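Local coordinates for protein Nrps/pks (Streptomyces albus, PDB 4OPF) that serves as ketosynthase domain KS8 of the oxazolomycin megasynthase OzmH, probably accepting the growing acyl chain as a thioester during polyketide assembly, at the interface of chains A and B. Numbering follows the deposited sequence. Chains: chain A/B, Nrps/pks.

Contact 1: the interface of chains A and B. Residues chain A 168, 172, 175, 277, 281; chain B 176-178.
The carboxylate oxygen OD2 of B:Asp178 is gripped by side chains of chain A, the imidazole of A:His168 and the ammonium of A:Lys281, which illustrates how one acid at an interface can collect several donors from the partner subunit. Ketosynthases of the thiolase superfamily are typically homodimers, and here the acid follows the end of helix 162-175 of one subunit, the helix that starts in the TACSS nucleophile motif, and meets the same helix of the other. A:His168 donates from NE2 to OD2 of B:Asp178 at 2.8 Å, nearly straight at 164° and in the ring plane. CG of the histidine lies anti to the backbone N (chi1 -179°), which carries the ring edge toward the partner subunit. A:Lys281 NZ reaches the syn lone pair of OD2 of B:Asp178, also at 2.8 Å, its chain bending at chi3 (89°) to bring the amine across the carboxylate; its approach to OD1 is weaker.

The other oxygen belongs mainly to A:Arg277. NH1 of A:Arg277 points at OD1 of B:Asp178 over 2.8 Å, close to linear, in a salt bridge; guanidinium and carboxylate stand almost perpendicular, and the contact is end-on through NH1, not a parallel two-pronged pairing. The aliphatic CG of A:Lys281 lies 3.7 Å above the plane of the A:Arg277 guanidinium, over its centre, and probably helps to hold its orientation, both from helix 268-282. With cationic groups on both oxygens, the aspartate is likely to stay ionised.

Beside this cluster, A:Gln172 gives its amide NE2 to the hydroxyl OG of B:Ser176 at 3.0 Å, in a bent bond tilted from the amide plane. The same nitrogen lies near OD2 of B:Asp178, but its N-H is not aimed there. CD of A:Arg175 packs loosely on CB of B:Ser176. An alanine in place of B:Asp178 would probably leave A:Arg277 and A:Lys281 without their shared counter-charge and A:His168 without its acceptor.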
ATOM      1  N   HIS A 168       0.517  -3.790   7.907  1.00 21.75           N
ATOM      2  CA  HIS A 168       0.842  -4.878   7.028  1.00 22.13           C
ATOM      3  C   HIS A 168       1.833  -4.410   5.944  1.00 21.09           C
ATOM      4  O   HIS A 168       2.790  -5.129   5.655  1.00 21.32           O
ATOM      5  CB  HIS A 168      -0.446  -5.365   6.407  1.00 22.86           C
ATOM      6  CG  HIS A 168      -0.282  -6.507   5.475  1.00 24.51           C
ATOM      7  ND1 HIS A 168      -0.602  -6.422   4.140  1.00 26.81           N
ATOM      8  CD2 HIS A 168       0.232  -7.746   5.660  1.00 26.46           C
ATOM      9  CE1 HIS A 168      -0.361  -7.576   3.552  1.00 28.46           C
ATOM     10  NE2 HIS A 168       0.166  -8.392   4.450  1.00 29.10           N
ATOM     11  N   GLN A 172       5.634  -6.008   5.669  1.00 22.68           N
ATOM     12  CA  GLN A 172       6.184  -6.555   4.412  1.00 26.38           C
ATOM     13  C   GLN A 172       7.451  -5.833   4.045  1.00 26.29           C
ATOM     14  O   GLN A 172       8.428  -6.448   3.634  1.00 25.06           O
ATOM     15  CB  GLN A 172       5.216  -6.392   3.283  1.00 31.96           C
ATOM     16  CG  GLN A 172       3.802  -6.886   3.562  1.00 36.46           C
ATOM     17  CD  GLN A 172       3.410  -8.085   2.777  1.00 44.01           C
ATOM     18  OE1 GLN A 172       3.076  -7.981   1.607  1.00 47.54           O
ATOM     19  NE2 GLN A 172       3.421  -9.252   3.425  1.00 53.82           N
ATOM     20  N   ARG A 175      10.231  -7.039   6.498  1.00 31.11           N
ATOM     21  CA  ARG A 175      10.567  -8.456   6.211  1.00 35.73           C
ATOM     22  C   ARG A 175      11.426  -8.591   4.923  1.00 36.62           C
ATOM     23  O   ARG A 175      12.358  -9.344   4.897  1.00 34.89           O
ATOM     24  CB  ARG A 175       9.244  -9.251   6.132  1.00 41.42           C
ATOM     25  CG  ARG A 175       9.307 -10.755   5.852  1.00 54.13           C
ATOM     26  CD  ARG A 175       7.962 -11.302   5.269  1.00 63.11           C
ATOM     27  NE  ARG A 175       6.817 -11.306   6.218  1.00 67.01           N
ATOM     28  CZ  ARG A 175       6.606 -12.221   7.186  1.00 63.41           C
ATOM     29  NH1 ARG A 175       7.434 -13.237   7.376  1.00 59.32           N
ATOM     30  NH2 ARG A 175       5.556 -12.115   7.991  1.00 64.80           N
ATOM     31  N   ARG A 277      -4.567 -17.121   8.907  1.00 26.40           N
ATOM     32  CA  ARG A 277      -3.336 -16.702   8.260  1.00 25.22           C
ATOM     33  C   ARG A 277      -2.404 -15.936   9.170  1.00 25.25           C
ATOM     34  O   ARG A 277      -1.178 -16.143   9.159  1.00 25.00           O
ATOM     35  CB  ARG A 277      -3.684 -15.890   6.989  1.00 29.69           C
ATOM     36  CG  ARG A 277      -2.503 -15.389   6.190  1.00 32.22           C
ATOM     37  CD  ARG A 277      -1.675 -16.525   5.528  1.00 35.84           C
ATOM     38  NE  ARG A 277      -0.487 -15.895   4.923  1.00 39.78           N
ATOM     39  CZ  ARG A 277       0.683 -16.484   4.730  1.00 44.06           C
ATOM     40  NH1 ARG A 277       1.687 -15.776   4.214  1.00 44.84           N
ATOM     41  NH2 ARG A 277       0.852 -17.763   5.070  1.00 42.92           N
ATOM     42  N   LYS A 281       1.476 -17.069  10.233  1.00 26.19           N
ATOM     43  CA  LYS A 281       2.659 -16.253  10.016  1.00 28.83           C
ATOM     44  C   LYS A 281       3.373 -16.030  11.338  1.00 28.61           C
ATOM     45  O   LYS A 281       4.587 -15.905  11.380  1.00 30.01           O
ATOM     46  CB  LYS A 281       2.305 -14.879   9.388  1.00 31.16           C
ATOM     47  CG  LYS A 281       1.834 -14.970   7.929  1.00 37.18           C
ATOM     48  CD  LYS A 281       1.256 -13.648   7.371  1.00 40.34           C
ATOM     49  CE  LYS A 281       2.324 -12.744   6.749  1.00 43.93           C
ATOM     50  NZ  LYS A 281       1.757 -11.461   6.157  1.00 48.52           N
TER
ATOM     51  N   SER B 176       6.125 -12.757   0.078  1.00 34.37           N
ATOM     52  CA  SER B 176       5.821 -13.198   1.426  1.00 36.92           C
ATOM     53  C   SER B 176       4.804 -14.334   1.463  1.00 36.21           C
ATOM     54  O   SER B 176       4.482 -14.848   2.530  1.00 38.38           O
ATOM     55  CB  SER B 176       5.302 -12.010   2.240  1.00 38.24           C
ATOM     56  OG  SER B 176       4.031 -11.648   1.732  1.00 44.45           O
ATOM     57  N   GLY B 177       4.267 -14.748   0.322  1.00 35.58           N
ATOM     58  CA  GLY B 177       3.278 -15.862   0.335  1.00 33.38           C
ATOM     59  C   GLY B 177       1.883 -15.397   0.770  1.00 34.56           C
ATOM     60  O   GLY B 177       1.011 -16.209   0.994  1.00 34.71           O
ATOM     61  N   ASP B 178       1.644 -14.091   0.844  1.00 32.52           N
ATOM     62  CA  ASP B 178       0.307 -13.603   1.204  1.00 33.93           C
ATOM     63  C   ASP B 178      -0.787 -13.783   0.118  1.00 33.11           C
ATOM     64  O   ASP B 178      -1.964 -13.891   0.432  1.00 34.84           O
ATOM     65  CB  ASP B 178       0.388 -12.142   1.663  1.00 34.18           C
ATOM     66  CG  ASP B 178       0.966 -11.992   3.103  1.00 39.85           C
ATOM     67  OD1 ASP B 178       1.231 -13.018   3.824  1.00 39.37           O
ATOM     68  OD2 ASP B 178       1.157 -10.824   3.518  1.00 45.14           O
TER

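Contact 2: the interface of chains A and B. Residues chain A 144-145, 149, 151, 153; chain B 256, 258-259.
A:His145 and B:Arg259 meet in a direct hydrogen bond, with a backbone carbonyl receiving a side chain from the neighbouring subunit. NE of B:Arg259 donates to the carbonyl O of A:His145 over 3.2 Å; the oxygen lies in the guanidinium plane, but the donor stands tilted from the carbonyl plane and the bond is bent to 139°. The arginine is poorly ordered, and the bond is modest.

Van der Waals packing accompanies it. As modelled, CD of B:Arg259 sits 3.9 Å above one face of the A:His145 imidazole, toward its rim. Further along, the amide of B:Asn256 spans two serines: OD1 of B:Asn256 faces CB of A:Ser144 at 3.6 Å, and ND2 faces CB of A:Ser153. CA of B:Gly258 rests against the carbonyl O of A:Leu149.

Hydrogen bonds within each subunit hold these surfaces in shape. The hydroxyls OG of A:Ser144 and A:Ser153 are hydrogen-bonded at 2.8 Å, with the direction not decided, while OD1 of B:Asn256 accepts from the backbone N of B:Gly258, which, with the water at ND2, helps to set the amide's rotation. That water is a further bridge, shared by ND2 of B:Asn256 and the backbone N of A:Ser153.

In the thiolase-type fold, chain A contributes the end of helix 138-147, the following loop and the start of strand 153-156, which leads into the nucleophile motif; chain B contributes the end of strand 247-256 and the loop beyond.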
ATOM      1  N   SER A 144       7.401  12.350   5.645  1.00 22.72           N
ATOM      2  CA  SER A 144       8.652  12.022   4.983  1.00 22.40           C
ATOM      3  C   SER A 144       9.406  13.302   4.677  1.00 22.81           C
ATOM      4  O   SER A 144      10.636  13.324   4.794  1.00 23.72           O
ATOM      5  CB  SER A 144       8.398  11.265   3.692  1.00 22.27           C
ATOM      6  OG  SER A 144       7.779  10.012   3.977  1.00 22.80           O
ATOM      7  N   HIS A 145       8.700  14.336   4.250  1.00 22.89           N
ATOM      8  CA  HIS A 145       9.348  15.589   3.922  1.00 26.31           C
ATOM      9  C   HIS A 145       9.911  16.263   5.182  1.00 26.18           C
ATOM     10  O   HIS A 145      11.086  16.590   5.228  1.00 25.10           O
ATOM     11  CB  HIS A 145       8.375  16.537   3.208  1.00 28.23           C
ATOM     12  CG  HIS A 145       8.968  17.864   2.891  1.00 32.38           C
ATOM     13  ND1 HIS A 145       8.778  18.974   3.679  1.00 35.06           N
ATOM     14  CD2 HIS A 145       9.765  18.262   1.869  1.00 35.14           C
ATOM     15  CE1 HIS A 145       9.419  20.003   3.155  1.00 35.60           C
ATOM     16  NE2 HIS A 145      10.033  19.588   2.062  1.00 36.43           N
ATOM     17  N   LEU A 149      12.696  11.402   5.771  1.00 22.67           N
ATOM     18  CA  LEU A 149      12.688   9.957   5.779  1.00 22.59           C
ATOM     19  C   LEU A 149      12.652   9.501   4.329  1.00 24.03           C
ATOM     20  O   LEU A 149      12.002  10.120   3.507  1.00 24.83           O
ATOM     21  CB  LEU A 149      11.479   9.516   6.537  1.00 21.99           C
ATOM     22  CG  LEU A 149      11.384  10.112   7.961  1.00 22.16           C
ATOM     23  CD1 LEU A 149      10.138   9.545   8.604  1.00 24.23           C
ATOM     24  CD2 LEU A 149      12.606   9.729   8.762  1.00 23.04           C
ATOM     25  N   GLY A 151      12.410   6.146   3.028  1.00 22.95           N
ATOM     26  CA  GLY A 151      11.724   4.898   2.677  1.00 23.41           C
ATOM     27  C   GLY A 151      10.446   5.207   1.906  1.00 23.97           C
ATOM     28  O   GLY A 151      10.091   6.375   1.744  1.00 23.37           O
ATOM     29  N   SER A 153       6.639   6.021   1.156  1.00 23.72           N
ATOM     30  CA  SER A 153       5.758   6.861   1.917  1.00 25.00           C
ATOM     31  C   SER A 153       4.388   6.684   1.348  1.00 27.21           C
ATOM     32  O   SER A 153       4.161   7.136   0.245  1.00 29.32           O
ATOM     33  CB  SER A 153       6.155   8.298   1.722  1.00 27.23           C
ATOM     34  OG  SER A 153       5.487   9.193   2.611  1.00 28.52           O
TER
ATOM     35  N   ASN B 256      11.732   7.458  -1.221  1.00 20.73           N
ATOM     36  CA  ASN B 256      11.217   8.811  -1.167  1.00 22.30           C
ATOM     37  C   ASN B 256      12.388   9.785  -1.175  1.00 22.82           C
ATOM     38  O   ASN B 256      13.401   9.553  -0.526  1.00 21.89           O
ATOM     39  CB  ASN B 256      10.453   9.048   0.137  1.00 23.79           C
ATOM     40  CG  ASN B 256       9.541  10.233   0.047  1.00 25.46           C
ATOM     41  OD1 ASN B 256       9.893  11.322   0.445  1.00 24.89           O
ATOM     42  ND2 ASN B 256       8.355  10.024  -0.491  1.00 27.52           N
ATOM     43  N   GLY B 258      12.507  12.453   0.471  1.00 24.27           N
ATOM     44  CA  GLY B 258      12.722  13.118   1.764  1.00 25.75           C
ATOM     45  C   GLY B 258      12.567  14.639   1.710  1.00 28.18           C
ATOM     46  O   GLY B 258      11.707  15.151   1.037  1.00 27.77           O
ATOM     47  N   ARG B 259      13.374  15.340   2.439  1.00 29.30           N
ATOM     48  CA  ARG B 259      13.244  16.756   2.589  1.00 37.31           C
ATOM     49  C   ARG B 259      13.914  17.429   1.379  1.00 43.72           C
ATOM     50  O   ARG B 259      15.127  17.344   1.233  1.00 50.84           O
ATOM     51  CB  ARG B 259      13.998  17.141   3.826  1.00 38.87           C
ATOM     52  CG  ARG B 259      14.253  18.618   3.960  1.00 45.86           C
ATOM     53  CD  ARG B 259      13.077  19.316   4.541  1.00 46.73           C
ATOM     54  NE  ARG B 259      12.948  19.051   5.962  1.00 53.34           N
ATOM     55  CZ  ARG B 259      13.482  19.766   6.948  1.00 61.58           C
ATOM     56  NH1 ARG B 259      14.250  20.821   6.699  1.00 69.08           N
ATOM     57  NH2 ARG B 259      13.245  19.425   8.209  1.00 62.64           N
TER
HETATM   58  O   HOH W   1       7.792   7.142  -1.405  1.00 30.46           O

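Contact 1 and contact 2 lie about 24 Å apart, centre to centre of their C-alpha atoms, on one two-fold interface, and they share no residue. Sequence nevertheless ties them: on chain A, strand 153-156 of contact 2 is followed by the nucleophile motif, which leads into helix 162-175 of contact 1, and the two-fold axis repeats both contacts with the subunits' roles swapped. The two differ in character, the first dense in charge, the second mostly packing and water. Together they are likely to hold the subunits in register around the segment that bears the nucleophile, consistent with the dimer typical of ketosynthases.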